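Local coordinates for hypoxanthine phosphoribosyltransferase (Bacillus anthracis, PDB 3O7M), which probably catalyses the reversible transfer of the phosphoribosyl group of PRPP to hypoxanthine, yielding IMP and pyrophosphate in purine salvage, at residues Gln28-Phe33 and His57-Val62; Gly35-Val40 and Thr93-Ile98; Ile103-Leu108 and Leu131-Arg136; Lys126-Leu131 and Ala143-Phe148; Glu153-Tyr158 and Pro170-Val175. All coordinates share one frame; numbering follows the deposited sequence. Where two conformers were deposited one is given.

Contact 1. Residues Gln28-Phe33 and His57-Val62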
# COMPACT_ATOMS: atom_id res chain seq x y z
N GLN B 28 21.17 -20.68 17.04
CA GLN B 28 21.21 -21.44 15.78
C GLN B 28 21.45 -20.52 14.61
O GLN B 28 22.33 -20.78 13.78
CB GLN B 28 19.92 -22.23 15.56
CG GLN B 28 19.73 -23.28 16.60
CD GLN B 28 18.43 -24.07 16.51
OE1 GLN B 28 18.09 -24.80 17.45
NE2 GLN B 28 17.72 -23.96 15.37
N ILE B 29 20.69 -19.44 14.55
CA ILE B 29 20.82 -18.47 13.49
C ILE B 29 22.23 -17.91 13.50
O ILE B 29 22.86 -17.83 12.46
CB ILE B 29 19.80 -17.34 13.63
CG1 ILE B 29 18.40 -17.89 13.32
CG2 ILE B 29 20.15 -16.20 12.68
CD1 ILE B 29 17.29 -16.97 13.76
N GLU B 30 22.74 -17.57 14.69
CA GLU B 30 24.09 -17.04 14.82
C GLU B 30 25.15 -17.98 14.27
O GLU B 30 26.03 -17.55 13.53
CB GLU B 30 24.42 -16.69 16.27
CG GLU B 30 23.83 -15.35 16.74
CD GLU B 30 24.14 -15.06 18.19
OE1 GLU B 30 24.37 -16.03 18.95
OE2 GLU B 30 24.16 -13.88 18.58
N ARG B 31 25.09 -19.25 14.61
CA ARG B 31 26.09 -20.15 14.06
C ARG B 31 25.90 -20.42 12.56
O ARG B 31 26.87 -20.63 11.85
CB ARG B 31 26.25 -21.41 14.89
CG ARG B 31 25.01 -22.17 15.24
CD ARG B 31 25.40 -23.38 16.13
NE ARG B 31 24.21 -23.98 16.73
CZ ARG B 31 23.78 -23.77 17.98
NH1 ARG B 31 24.48 -23.02 18.83
NH2 ARG B 31 22.67 -24.36 18.39
N ASP B 32 24.68 -20.38 12.06
CA ASP B 32 24.45 -20.59 10.63
C ASP B 32 24.95 -19.45 9.75
O ASP B 32 25.25 -19.67 8.59
CB ASP B 32 22.97 -20.80 10.33
CG ASP B 32 22.44 -22.09 10.89
OD1 ASP B 32 23.27 -22.98 11.18
OD2 ASP B 32 21.21 -22.19 11.04
N PHE B 33 25.00 -18.23 10.29
CA PHE B 33 25.44 -17.07 9.52
C PHE B 33 26.61 -16.34 10.20
O PHE B 33 26.69 -15.11 10.21
CB PHE B 33 24.26 -16.13 9.32
CG PHE B 33 23.17 -16.74 8.50
CD1 PHE B 33 22.09 -17.33 9.10
CD2 PHE B 33 23.29 -16.80 7.12
CE1 PHE B 33 21.10 -17.93 8.33
CE2 PHE B 33 22.30 -17.42 6.35
CZ PHE B 33 21.20 -17.95 6.97
N HIS B 57 18.55 -11.16 20.51
CA HIS B 57 19.49 -12.18 20.92
C HIS B 57 20.45 -12.55 19.80
O HIS B 57 21.26 -13.48 19.94
CB HIS B 57 18.75 -13.42 21.40
CG HIS B 57 18.11 -13.23 22.73
ND1 HIS B 57 18.85 -13.07 23.89
CD2 HIS B 57 16.81 -13.14 23.10
CE1 HIS B 57 18.03 -12.90 24.91
NE2 HIS B 57 16.79 -12.95 24.46
N ILE B 58 20.38 -11.81 18.70
CA ILE B 58 21.25 -12.05 17.56
C ILE B 58 22.34 -10.98 17.53
O ILE B 58 22.02 -9.79 17.45
CB ILE B 58 20.46 -12.05 16.23
CG1 ILE B 58 19.53 -13.26 16.20
CG2 ILE B 58 21.43 -12.09 15.03
CD1 ILE B 58 18.62 -13.32 14.97
N LYS B 59 23.60 -11.39 17.59
CA LYS B 59 24.72 -10.42 17.64
C LYS B 59 25.13 -9.92 16.26
O LYS B 59 25.78 -8.88 16.15
CB LYS B 59 25.94 -11.04 18.33
CG LYS B 59 26.69 -12.06 17.49
CD LYS B 59 27.95 -12.57 18.21
CE LYS B 59 28.65 -13.66 17.44
NZ LYS B 59 29.96 -14.02 18.08
N ASN B 60 24.75 -10.65 15.22
CA ASN B 60 25.08 -10.27 13.85
C ASN B 60 24.50 -8.91 13.50
O ASN B 60 23.56 -8.46 14.15
CB ASN B 60 24.49 -11.28 12.86
CG ASN B 60 25.00 -12.70 13.09
OD1 ASN B 60 24.85 -13.27 14.17
ND2 ASN B 60 25.58 -13.29 12.05
N ASP B 61 25.05 -8.27 12.48
CA ASP B 61 24.52 -7.02 11.94
C ASP B 61 23.15 -7.42 11.37
O ASP B 61 23.09 -8.18 10.41
CB ASP B 61 25.48 -6.53 10.85
CG ASP B 61 25.04 -5.24 10.18
OD1 ASP B 61 23.91 -4.74 10.39
OD2 ASP B 61 25.86 -4.72 9.39
N VAL B 62 22.06 -6.91 11.96
CA VAL B 62 20.73 -7.27 11.51
C VAL B 62 19.95 -6.09 10.94
O VAL B 62 19.98 -4.97 11.48
CB VAL B 62 19.88 -7.85 12.68
CG1 VAL B 62 18.42 -7.97 12.26
CG2 VAL B 62 20.40 -9.19 13.16
O HOH W 1 22.59 -15.44 21.06
O HOH W 2 26.93 -14.76 14.39
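Glu30, in the last turn of helix 15-32, faces Ile58 in the irregular loop before strand 62-71, with Glu30 CA and Ile58 CA 6.4 Å apart. The helix ends at Asp32; Phe33 is the first residue to leave helical angles. Glu30 supplies the main polar link. Its chain is extended beyond CG (chi2 178°), which carries the carboxylate out to the loop. There Lys59 N donates to Glu30 OE2 at 2.7 Å, using the lone pair that faces away from OE1. The aliphatic part of Lys59 lies against the same oxygen, with its CG 3.3 Å from Glu30 OE2. The other oxygen, Glu30 OE1, receives a bond from a water that also donates to His57 O. Asn60 OD1 sits 3.5 Å from Glu30 CG. Asn60 ND2 is hydrogen-bonded to Glu36 O. On the inner side, Ile29 CG2 touches Ile58 CD1 at 4.0 Å, the two side chains crossing at about a right angle. Asn168 of the second subunit makes weak bonds to Ile58 O and Asn60 O. The carboxylate and one water thus hold loop backbone, and a second water joins the Asn60 side chain to Glu30 O, while the isoleucines pack on the buried side.

Contact 2. Residues Gly35-Val40 and Thr93-Ile98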
# COMPACT_ATOMS: atom_id res chain seq x y z
N GLY B 35 29.66 -14.41 11.09
CA GLY B 35 30.40 -13.40 10.35
C GLY B 35 29.65 -12.68 9.25
O GLY B 35 30.25 -11.91 8.49
N GLU B 36 28.34 -12.89 9.15
CA GLU B 36 27.61 -12.28 8.07
C GLU B 36 26.46 -11.40 8.56
O GLU B 36 25.93 -11.61 9.65
CB GLU B 36 27.03 -13.35 7.15
CG GLU B 36 28.07 -14.23 6.45
CD GLU B 36 27.44 -15.07 5.37
OE1 GLU B 36 27.24 -16.28 5.61
OE2 GLU B 36 27.08 -14.52 4.30
N GLU B 37 26.11 -10.45 7.70
CA GLU B 37 24.93 -9.61 7.88
C GLU B 37 23.73 -10.50 7.65
O GLU B 37 23.79 -11.43 6.84
CB GLU B 37 24.84 -8.54 6.80
CG GLU B 37 25.92 -7.52 6.76
CD GLU B 37 25.68 -6.47 5.69
OE1 GLU B 37 24.66 -6.54 4.97
OE2 GLU B 37 26.52 -5.56 5.57
N ILE B 38 22.62 -10.19 8.31
CA ILE B 38 21.38 -10.90 8.12
C ILE B 38 20.23 -9.89 7.95
O ILE B 38 20.23 -8.80 8.57
CB ILE B 38 21.07 -11.80 9.33
CG1 ILE B 38 22.13 -12.88 9.50
CG2 ILE B 38 19.74 -12.51 9.16
CD1 ILE B 38 21.98 -13.57 10.86
N VAL B 39 19.28 -10.24 7.09
CA VAL B 39 18.08 -9.42 6.93
C VAL B 39 16.93 -10.26 7.46
O VAL B 39 16.70 -11.37 6.99
CB VAL B 39 17.77 -9.01 5.46
CG1 VAL B 39 16.43 -8.26 5.43
CG2 VAL B 39 18.92 -8.14 4.85
N VAL B 40 16.22 -9.74 8.45
CA VAL B 40 15.10 -10.43 9.02
C VAL B 40 13.83 -9.77 8.52
O VAL B 40 13.67 -8.57 8.65
CB VAL B 40 15.14 -10.41 10.57
CG1 VAL B 40 13.84 -10.99 11.16
CG2 VAL B 40 16.36 -11.21 11.06
N THR B 93 18.84 -8.53 -2.21
CA THR B 93 19.58 -9.16 -3.30
C THR B 93 20.98 -9.47 -2.77
O THR B 93 21.65 -8.60 -2.22
CB THR B 93 19.60 -8.25 -4.52
OG1 THR B 93 18.24 -7.99 -4.91
CG2 THR B 93 20.35 -8.90 -5.71
N GLY B 94 21.38 -10.74 -2.89
CA GLY B 94 22.68 -11.20 -2.40
C GLY B 94 22.83 -11.21 -0.89
O GLY B 94 23.94 -11.34 -0.38
N LYS B 95 21.71 -11.07 -0.16
CA LYS B 95 21.73 -11.05 1.30
C LYS B 95 21.20 -12.36 1.91
O LYS B 95 20.54 -13.15 1.24
CB LYS B 95 20.84 -9.93 1.85
CG LYS B 95 21.12 -8.53 1.35
CD LYS B 95 22.53 -8.05 1.68
CE LYS B 95 22.72 -6.61 1.23
NZ LYS B 95 24.13 -6.16 1.35
N ASN B 96 21.51 -12.55 3.19
CA ASN B 96 21.03 -13.69 3.97
C ASN B 96 19.69 -13.29 4.57
O ASN B 96 19.62 -12.34 5.37
CB ASN B 96 22.02 -14.03 5.06
CG ASN B 96 23.36 -14.40 4.52
OD1 ASN B 96 23.45 -15.21 3.59
ND2 ASN B 96 24.42 -13.81 5.07
N VAL B 97 18.63 -13.97 4.18
CA VAL B 97 17.31 -13.59 4.64
C VAL B 97 16.63 -14.64 5.49
O VAL B 97 16.62 -15.81 5.15
CB VAL B 97 16.41 -13.24 3.41
CG1 VAL B 97 14.98 -12.87 3.84
CG2 VAL B 97 17.04 -12.12 2.59
N ILE B 98 16.07 -14.20 6.61
CA ILE B 98 15.29 -15.06 7.46
C ILE B 98 13.91 -14.44 7.57
O ILE B 98 13.77 -13.28 7.98
CB ILE B 98 15.89 -15.24 8.89
CG1 ILE B 98 17.31 -15.83 8.80
CG2 ILE B 98 14.98 -16.13 9.70
CD1 ILE B 98 17.96 -16.15 10.19
O HOH W 3 24.78 -17.37 3.44
O HOH W 4 23.23 -10.66 4.27
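Asn96 turns CG away from its own carbonyl carbon and beside its backbone N (chi1 -61°), which points the amide across at Glu36 and Glu37. Glu36 has the same first torsion and an extended chain (chi2 -169°), and this brings its carboxylate to the same amide. Asn96 ND2 then donates twice, both times close to its amide plane. Asn96 ND2 lies 2.9 Å from Glu36 OE2 in a nearly straight bond. It arrives from above the carboxylate, whose plane stands 88° from that of the amide. Asn96 ND2 also donates to Glu37 O at 3.0 Å. Two partners fix the rotation of the amide, and Lys123 pairs with Glu36 OE2 as well. A water donates to Glu37 O and accepts from Asn96 N, bridging the two chains just before regular pairing starts. From there the backbones join directly. Val39 N donates to Asn96 O at 2.7 Å, and Ile98 N donates to Val39 O at 2.9 Å. Ile38 CG2 packs on Ile98 CG1 at 4.1 Å, and Ile29 of helix 15-32 covers both. Val39 and Val97 lie on the other face, where Val39 CG2 also rests on Lys95 CB at 4.0 Å. Near the start of the strands, Glu37 OE1 and Lys95 NZ form a long salt bridge of 3.7 Å. Strands 38-43 and 96-101, covered on one face by helix 15-32, form part of the parallel alpha/beta core of the phosphoribosyltransferase fold.

Contact 3. Residues Ile103-Leu108 and Leu131-Arg136. With SO4 (sulfate ion), chain J.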
# COMPACT_ATOMS: atom_id res chain seq x y z
N ILE B 103 3.02 -18.64 12.91
CA ILE B 103 2.59 -20.01 12.70
C ILE B 103 2.69 -20.42 11.23
O ILE B 103 2.46 -19.60 10.34
CB ILE B 103 1.10 -20.19 13.07
CG1 ILE B 103 0.83 -19.69 14.49
CG2 ILE B 103 0.69 -21.66 12.93
CD1 ILE B 103 -0.66 -19.66 14.85
N ILE B 104 3.08 -21.67 10.99
CA ILE B 104 3.00 -22.25 9.65
C ILE B 104 2.05 -23.44 9.80
O ILE B 104 2.28 -24.34 10.63
CB ILE B 104 4.36 -22.69 9.07
CG1 ILE B 104 5.36 -21.54 9.07
CG2 ILE B 104 4.20 -23.18 7.62
CD1 ILE B 104 6.80 -21.95 8.59
N ASP B 105 0.97 -23.42 9.03
CA ASP B 105 -0.05 -24.47 9.03
C ASP B 105 -0.01 -25.20 7.67
O ASP B 105 0.75 -26.15 7.46
CB ASP B 105 -1.46 -23.87 9.14
CG ASP B 105 -1.74 -23.24 10.46
OD1 ASP B 105 -1.31 -23.78 11.50
OD2 ASP B 105 -2.44 -22.20 10.45
N SER B 106 -0.86 -24.76 6.76
CA SER B 106 -0.94 -25.35 5.43
C SER B 106 0.34 -25.07 4.66
O SER B 106 0.79 -25.87 3.84
CB SER B 106 -2.08 -24.73 4.65
OG SER B 106 -1.74 -23.40 4.33
N GLY B 107 0.92 -23.90 4.96
CA GLY B 107 2.15 -23.44 4.34
C GLY B 107 1.94 -22.82 2.98
O GLY B 107 2.89 -22.33 2.37
N LEU B 108 0.70 -22.79 2.51
CA LEU B 108 0.42 -22.31 1.15
C LEU B 108 0.82 -20.86 0.94
O LEU B 108 1.51 -20.55 -0.01
CB LEU B 108 -1.05 -22.56 0.76
CG LEU B 108 -1.38 -24.05 0.64
CD1 LEU B 108 -2.88 -24.30 0.75
CD2 LEU B 108 -0.78 -24.66 -0.65
N LEU B 131 5.66 -21.20 15.92
CA LEU B 131 4.85 -22.39 16.02
C LEU B 131 4.71 -23.07 14.66
O LEU B 131 4.64 -22.40 13.63
CB LEU B 131 3.46 -22.02 16.54
CG LEU B 131 3.41 -21.21 17.83
CD1 LEU B 131 1.97 -20.80 18.12
CD2 LEU B 131 4.01 -21.98 19.05
N ASP B 132 4.61 -24.40 14.68
CA ASP B 132 4.49 -25.19 13.46
C ASP B 132 3.38 -26.23 13.61
O ASP B 132 3.17 -26.78 14.70
CB ASP B 132 5.84 -25.88 13.19
CG ASP B 132 6.00 -26.37 11.74
OD1 ASP B 132 5.24 -25.95 10.83
OD2 ASP B 132 6.92 -27.20 11.52
N LYS B 133 2.66 -26.49 12.53
CA LYS B 133 1.64 -27.53 12.51
C LYS B 133 1.85 -28.30 11.25
O LYS B 133 1.03 -28.19 10.33
CB LYS B 133 0.23 -26.97 12.55
CG LYS B 133 -0.15 -26.32 13.86
CD LYS B 133 -1.62 -25.90 13.83
CE LYS B 133 -2.04 -25.17 15.10
NZ LYS B 133 -3.45 -24.67 14.97
N PRO B 134 2.96 -29.06 11.18
CA PRO B 134 3.32 -29.77 9.95
C PRO B 134 2.31 -30.80 9.48
O PRO B 134 2.27 -31.10 8.27
CB PRO B 134 4.67 -30.42 10.29
CG PRO B 134 4.72 -30.49 11.76
CD PRO B 134 3.93 -29.31 12.26
N GLU B 135 1.49 -31.33 10.38
CA GLU B 135 0.48 -32.29 9.96
C GLU B 135 -0.69 -31.58 9.27
O GLU B 135 -1.67 -32.21 8.87
CB GLU B 135 0.03 -33.21 11.12
CG GLU B 135 1.13 -34.18 11.62
CD GLU B 135 0.61 -35.52 12.20
OE1 GLU B 135 1.44 -36.44 12.42
OE2 GLU B 135 -0.61 -35.67 12.43
N ARG B 136 -0.58 -30.26 9.12
CA ARG B 136 -1.61 -29.48 8.43
C ARG B 136 -1.12 -28.97 7.07
O ARG B 136 -1.79 -28.14 6.45
CB ARG B 136 -2.04 -28.28 9.28
CG ARG B 136 -2.93 -28.61 10.49
CD ARG B 136 -3.90 -27.46 10.69
NE ARG B 136 -4.52 -27.16 9.40
CZ ARG B 136 -5.19 -26.06 9.08
NH1 ARG B 136 -5.37 -25.09 9.96
NH2 ARG B 136 -5.68 -25.94 7.84
S SO4 J . 0.51 -20.39 5.79
O1 SO4 J . 0.57 -21.57 6.68
O2 SO4 J . -0.57 -20.60 4.81
O3 SO4 J . 0.23 -19.17 6.53
O4 SO4 J . 1.78 -20.18 5.11
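Asp105 lies alongside both Lys133 and Arg136, all three side chains pointing the same way. Asp105 OD1 rests against the aliphatic chain of Lys133, 3.2 Å from its CD. The charged ends stay apart, with Asp105 OD1 4.2 Å from Lys133 NZ, and that amine is salt-bridged to Asp152. The guanidinium of Arg136 lies nearly parallel to the carboxylate, 14° from its plane, but is not bonded to it. Asp105 CB sits over the rim of one guanidinium face, and no N-H points at Asp105 OD2. Before these groups in the chain, the strands pair in parallel. Ile104 N donates to Leu131 O at 3.2 Å, and Lys133 N donates to Ile104 O at 2.9 Å. Ile103 CG1 meets Leu131 CD1 at 4.0 Å on one face. On the other, Asp132 is salt-bridged to Arg137. Past Asp105 the chain curls round a sulfate. Asp105 N and Gly107 N both donate to sulfate O1, at 3.0 and 2.9 Å, and Thr109 N and Leu110 N also bind the ion. Ser106 OG accepts from Leu108 N in an ST turn. Backbone N-H groups gathered round an anion at a helix start fit the PRPP-binding loop of type I phosphoribosyltransferases, and the sulfate, probably from the crystallisation liquor, may mark the 5'-phosphate site.

Contact 4. Residues Lys126-Leu131 and Ala143-Phe148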
# COMPACT_ATOMS: atom_id res chain seq x y z
N LYS B 126 15.76 -18.40 4.47
CA LYS B 126 15.34 -19.39 5.43
C LYS B 126 14.09 -18.91 6.16
O LYS B 126 13.80 -17.72 6.20
CB LYS B 126 16.48 -19.65 6.42
CG LYS B 126 17.69 -20.30 5.77
CD LYS B 126 18.71 -20.72 6.81
CE LYS B 126 19.86 -21.54 6.19
NZ LYS B 126 20.69 -22.04 7.31
N PHE B 127 13.35 -19.86 6.72
CA PHE B 127 12.10 -19.58 7.39
C PHE B 127 12.20 -19.95 8.85
O PHE B 127 12.69 -21.02 9.21
CB PHE B 127 10.98 -20.29 6.68
CG PHE B 127 10.76 -19.76 5.30
CD1 PHE B 127 9.91 -18.69 5.10
CD2 PHE B 127 11.50 -20.24 4.25
CE1 PHE B 127 9.74 -18.14 3.84
CE2 PHE B 127 11.33 -19.70 2.96
CZ PHE B 127 10.45 -18.64 2.78
N CYS B 128 11.70 -19.05 9.67
CA CYS B 128 11.74 -19.17 11.13
C CYS B 128 10.36 -18.92 11.69
O CYS B 128 9.86 -17.78 11.61
CB CYS B 128 12.71 -18.15 11.67
SG CYS B 128 12.85 -18.13 13.49
N THR B 129 9.72 -19.97 12.20
CA THR B 129 8.38 -19.84 12.72
C THR B 129 8.34 -20.16 14.22
O THR B 129 9.01 -21.09 14.68
CB THR B 129 7.40 -20.76 11.95
OG1 THR B 129 6.06 -20.52 12.42
CG2 THR B 129 7.77 -22.26 12.11
N LEU B 130 7.55 -19.41 14.98
CA LEU B 130 7.45 -19.68 16.42
C LEU B 130 6.74 -21.01 16.66
O LEU B 130 7.16 -21.84 17.48
CB LEU B 130 6.68 -18.58 17.14
CG LEU B 130 6.51 -18.85 18.65
CD1 LEU B 130 7.82 -18.81 19.35
CD2 LEU B 130 5.53 -17.81 19.27
N LEU B 131 5.66 -21.20 15.92
CA LEU B 131 4.85 -22.39 16.02
C LEU B 131 4.71 -23.07 14.66
O LEU B 131 4.64 -22.40 13.63
CB LEU B 131 3.46 -22.02 16.54
CG LEU B 131 3.41 -21.21 17.83
CD1 LEU B 131 1.97 -20.80 18.12
CD2 LEU B 131 4.01 -21.98 19.05
N ALA B 143 10.33 -25.48 7.76
CA ALA B 143 10.98 -24.33 8.34
C ALA B 143 12.32 -24.74 8.90
O ALA B 143 12.41 -25.72 9.62
CB ALA B 143 10.11 -23.78 9.49
N GLU B 144 13.35 -23.96 8.61
CA GLU B 144 14.68 -24.23 9.14
C GLU B 144 14.72 -24.01 10.65
O GLU B 144 15.48 -24.66 11.40
CB GLU B 144 15.69 -23.31 8.44
CG GLU B 144 15.99 -23.61 6.93
CD GLU B 144 14.88 -23.30 5.91
OE1 GLU B 144 13.85 -22.59 6.16
OE2 GLU B 144 15.07 -23.78 4.78
N TYR B 145 13.92 -23.06 11.13
CA TYR B 145 13.93 -22.77 12.55
C TYR B 145 12.50 -22.82 13.04
O TYR B 145 11.62 -22.12 12.49
CB TYR B 145 14.52 -21.39 12.84
CG TYR B 145 15.84 -21.18 12.19
CD1 TYR B 145 17.00 -21.70 12.74
CD2 TYR B 145 15.93 -20.50 10.99
CE1 TYR B 145 18.23 -21.51 12.12
CE2 TYR B 145 17.14 -20.31 10.36
CZ TYR B 145 18.28 -20.82 10.92
OH TYR B 145 19.47 -20.60 10.28
N VAL B 146 12.29 -23.60 14.11
CA VAL B 146 10.96 -23.80 14.67
C VAL B 146 10.97 -23.72 16.17
O VAL B 146 11.83 -24.31 16.83
CB VAL B 146 10.38 -25.18 14.27
CG1 VAL B 146 9.07 -25.43 15.03
CG2 VAL B 146 10.21 -25.25 12.76
N GLY B 147 10.03 -22.97 16.73
CA GLY B 147 9.95 -22.91 18.18
C GLY B 147 9.30 -24.16 18.74
O GLY B 147 9.94 -24.96 19.48
N PHE B 148 8.03 -24.34 18.40
CA PHE B 148 7.23 -25.40 18.97
C PHE B 148 6.18 -25.95 18.01
O PHE B 148 5.68 -25.25 17.12
CB PHE B 148 6.45 -24.83 20.17
CG PHE B 148 7.32 -24.23 21.25
CD1 PHE B 148 7.73 -22.91 21.17
CD2 PHE B 148 7.69 -24.98 22.34
CE1 PHE B 148 8.53 -22.36 22.14
CE2 PHE B 148 8.50 -24.43 23.32
CZ PHE B 148 8.91 -23.11 23.21
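Lys126-Leu131 and Ala143-Phe148 are parallel neighbours in the central sheet of the core domain, their strand axes 9° apart. Tyr145 N donates to Phe127 O, Thr129 N to Tyr145 O, and Gly147 N to Thr129 O. Ahead of the regular pairing, a side chain does the work of a carbonyl. Glu144 bends at CG (chi2 71°), and OE1 turns back to accept from Phe127 N at 2.8 Å. The donor stands out of the carboxylate plane, and the same oxygen lies at the edge of the Phe127 ring. Tyr145 crosses Lys126 obliquely, its OH 3.6 Å from Lys126 CD. The hydroxyl is hydrogen-bonded to Asp32 at the end of helix 15-32. Cys128 SG touches Tyr145 CB at 3.7 Å and approaches the ring obliquely, 5.5 Å from its centroid. On the other face, Thr129 CG2 meets Ala143 CB at 3.8 Å and Val146 CG2 close by. At Leu130 and Gly147 both chains leave the extended shape in step. With no side chain, Gly147 lets Leu130 O come within 3.1 Å of its CA. Pairing resumes as Phe148 N donates to Leu130 O at 2.8 Å. Beyond the bend, Leu131 CD2 packs on Phe148 CB at 3.9 Å. Strand 145-149 pairs with strand 124-132 in parallel and so extends the central sheet of the phosphoribosyltransferase fold.

Contact 5. Residues Glu153-Tyr158 and Pro170-Val175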
# COMPACT_ATOMS: atom_id res chain seq x y z
N GLU B 153 -5.16 -26.50 17.75
CA GLU B 153 -6.15 -25.92 18.61
C GLU B 153 -6.31 -24.51 18.02
O GLU B 153 -5.99 -24.25 16.86
CB GLU B 153 -5.58 -25.82 20.04
CG GLU B 153 -5.30 -27.15 20.74
CD GLU B 153 -4.30 -27.03 21.91
OE1 GLU B 153 -4.72 -27.16 23.08
OE2 GLU B 153 -3.10 -26.81 21.67
N PHE B 154 -6.88 -23.63 18.82
CA PHE B 154 -6.85 -22.22 18.56
C PHE B 154 -5.91 -21.82 19.68
O PHE B 154 -6.07 -22.29 20.81
CB PHE B 154 -8.21 -21.57 18.81
CG PHE B 154 -9.28 -21.98 17.84
CD1 PHE B 154 -9.29 -21.49 16.54
CD2 PHE B 154 -10.30 -22.83 18.24
CE1 PHE B 154 -10.29 -21.84 15.65
CE2 PHE B 154 -11.30 -23.19 17.35
CZ PHE B 154 -11.29 -22.70 16.05
N ILE B 155 -4.91 -21.01 19.38
CA ILE B 155 -4.03 -20.55 20.44
C ILE B 155 -3.89 -19.05 20.29
O ILE B 155 -4.08 -18.52 19.21
CB ILE B 155 -2.64 -21.22 20.38
CG1 ILE B 155 -1.96 -20.85 19.07
CG2 ILE B 155 -2.79 -22.76 20.52
CD1 ILE B 155 -0.50 -21.11 19.09
N VAL B 156 -3.55 -18.38 21.38
CA VAL B 156 -3.42 -16.94 21.40
C VAL B 156 -2.23 -16.58 22.25
O VAL B 156 -1.70 -17.43 23.00
CB VAL B 156 -4.65 -16.29 22.05
CG1 VAL B 156 -5.92 -16.54 21.22
CG2 VAL B 156 -4.83 -16.79 23.48
N GLY B 157 -1.80 -15.32 22.13
CA GLY B 157 -0.72 -14.79 22.94
C GLY B 157 0.57 -14.56 22.19
O GLY B 157 0.80 -15.08 21.09
N TYR B 158 1.42 -13.74 22.80
CA TYR B 158 2.76 -13.50 22.27
C TYR B 158 2.69 -13.07 20.81
O TYR B 158 3.43 -13.57 19.96
CB TYR B 158 3.59 -14.77 22.42
CG TYR B 158 5.08 -14.57 22.32
CD1 TYR B 158 5.82 -14.04 23.37
CD2 TYR B 158 5.78 -14.99 21.19
CE1 TYR B 158 7.22 -13.91 23.29
CE2 TYR B 158 7.14 -14.85 21.10
CZ TYR B 158 7.85 -14.30 22.13
OH TYR B 158 9.22 -14.20 22.00
N PRO B 170 1.70 -12.49 27.55
CA PRO B 170 3.12 -12.77 27.45
C PRO B 170 3.45 -14.26 27.27
O PRO B 170 4.64 -14.62 27.16
CB PRO B 170 3.68 -12.23 28.76
CG PRO B 170 2.56 -12.16 29.67
CD PRO B 170 1.33 -11.93 28.86
N PHE B 171 2.41 -15.09 27.28
CA PHE B 171 2.53 -16.52 27.11
C PHE B 171 1.60 -16.96 26.00
O PHE B 171 0.82 -16.15 25.49
CB PHE B 171 2.17 -17.25 28.41
CG PHE B 171 0.85 -16.84 28.99
CD1 PHE B 171 -0.32 -17.44 28.56
CD2 PHE B 171 0.77 -15.83 29.92
CE1 PHE B 171 -1.55 -17.05 29.09
CE2 PHE B 171 -0.45 -15.44 30.44
CZ PHE B 171 -1.59 -16.05 30.03
N ILE B 172 1.74 -18.22 25.58
CA ILE B 172 0.86 -18.83 24.59
C ILE B 172 -0.14 -19.68 25.36
O ILE B 172 0.23 -20.46 26.26
CB ILE B 172 1.65 -19.72 23.61
CG1 ILE B 172 2.63 -18.90 22.75
CG2 ILE B 172 0.72 -20.51 22.71
CD1 ILE B 172 2.08 -18.32 21.52
N ALA B 173 -1.42 -19.51 25.04
CA ALA B 173 -2.49 -20.27 25.68
C ALA B 173 -3.45 -20.82 24.63
O ALA B 173 -3.54 -20.30 23.53
CB ALA B 173 -3.23 -19.39 26.65
N SER B 174 -4.12 -21.91 24.95
CA SER B 174 -5.15 -22.46 24.08
C SER B 174 -6.41 -21.70 24.45
O SER B 174 -6.54 -21.25 25.58
CB SER B 174 -5.37 -23.94 24.35
OG SER B 174 -5.60 -24.14 25.73
N VAL B 175 -7.31 -21.54 23.48
CA VAL B 175 -8.56 -20.82 23.69
C VAL B 175 -9.75 -21.68 23.26
O VAL B 175 -9.70 -22.30 22.19
CB VAL B 175 -8.58 -19.52 22.88
CG1 VAL B 175 -10.00 -18.97 22.79
CG2 VAL B 175 -7.63 -18.51 23.49
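Ile155 and Ser174 form a non-hydrogen-bonded antiparallel pair, CA to CA 4.3 Å, beside the hydrogen-bonded pair Val156 and Ala173. In that second pair Val156 N donates to Ala173 O, and Ala173 N donates to Val156 O, each at 2.9 Å. Further along, Val175 N reaches Phe154 O at 3.0 Å, from above the carbonyl plane. Val156 and Val175 meet on one face at about a right angle. Their methyls are tight, with Val156 CG2 3.3 Å from Val175 CG2. On the other face, Ile155 CD1 lies over Ile172 CG2 at 3.9 Å. Ile172 turns its end off the extended path (chi2 -86°), which lays CD1 3.5 Å from Gly157 O and also against Tyr158 CB. Gly157 has positive phi and brings its CA to 3.3 Å from Phe171 O, a CA-H...O contact. Tyr158 leads back to the core, where its OH is hydrogen-bonded to Asp53 of the same chain. Arg56 of the second subunit packs on Tyr158. Strand 8-13 pairs with the far edge of strand 172-175. A beta-mercaptoethanol molecule, probably from the crystallisation liquor, lies against Phe154. The small antiparallel sheet is consistent with the hood of purine phosphoribosyltransferases, which in relatives helps form the purine-base site.

Overall arrangement
Contacts 1, 2 and 4 meet around the end of helix 15-32. Asp61 O bonds to Ile38 N, Phe33 packs on Lys126, and Val97 O receives Lys126 N. Contacts 2, 3 and 4 belong to one sheet, and contacts 3 and 4 share Leu131 on strand 124-132. Contact 5 lies in the separate antiparallel sheet, about 30 Å from contact 2 between centres, and reaches the core through Leu130 and Leu131. Contacts 2 and 5 are largely buried, the others partly so. Backbone pairing runs through contacts 2 to 5. Contact 1 relies on a carboxylate and waters. Contact 3 adds charged side chains and a bound anion.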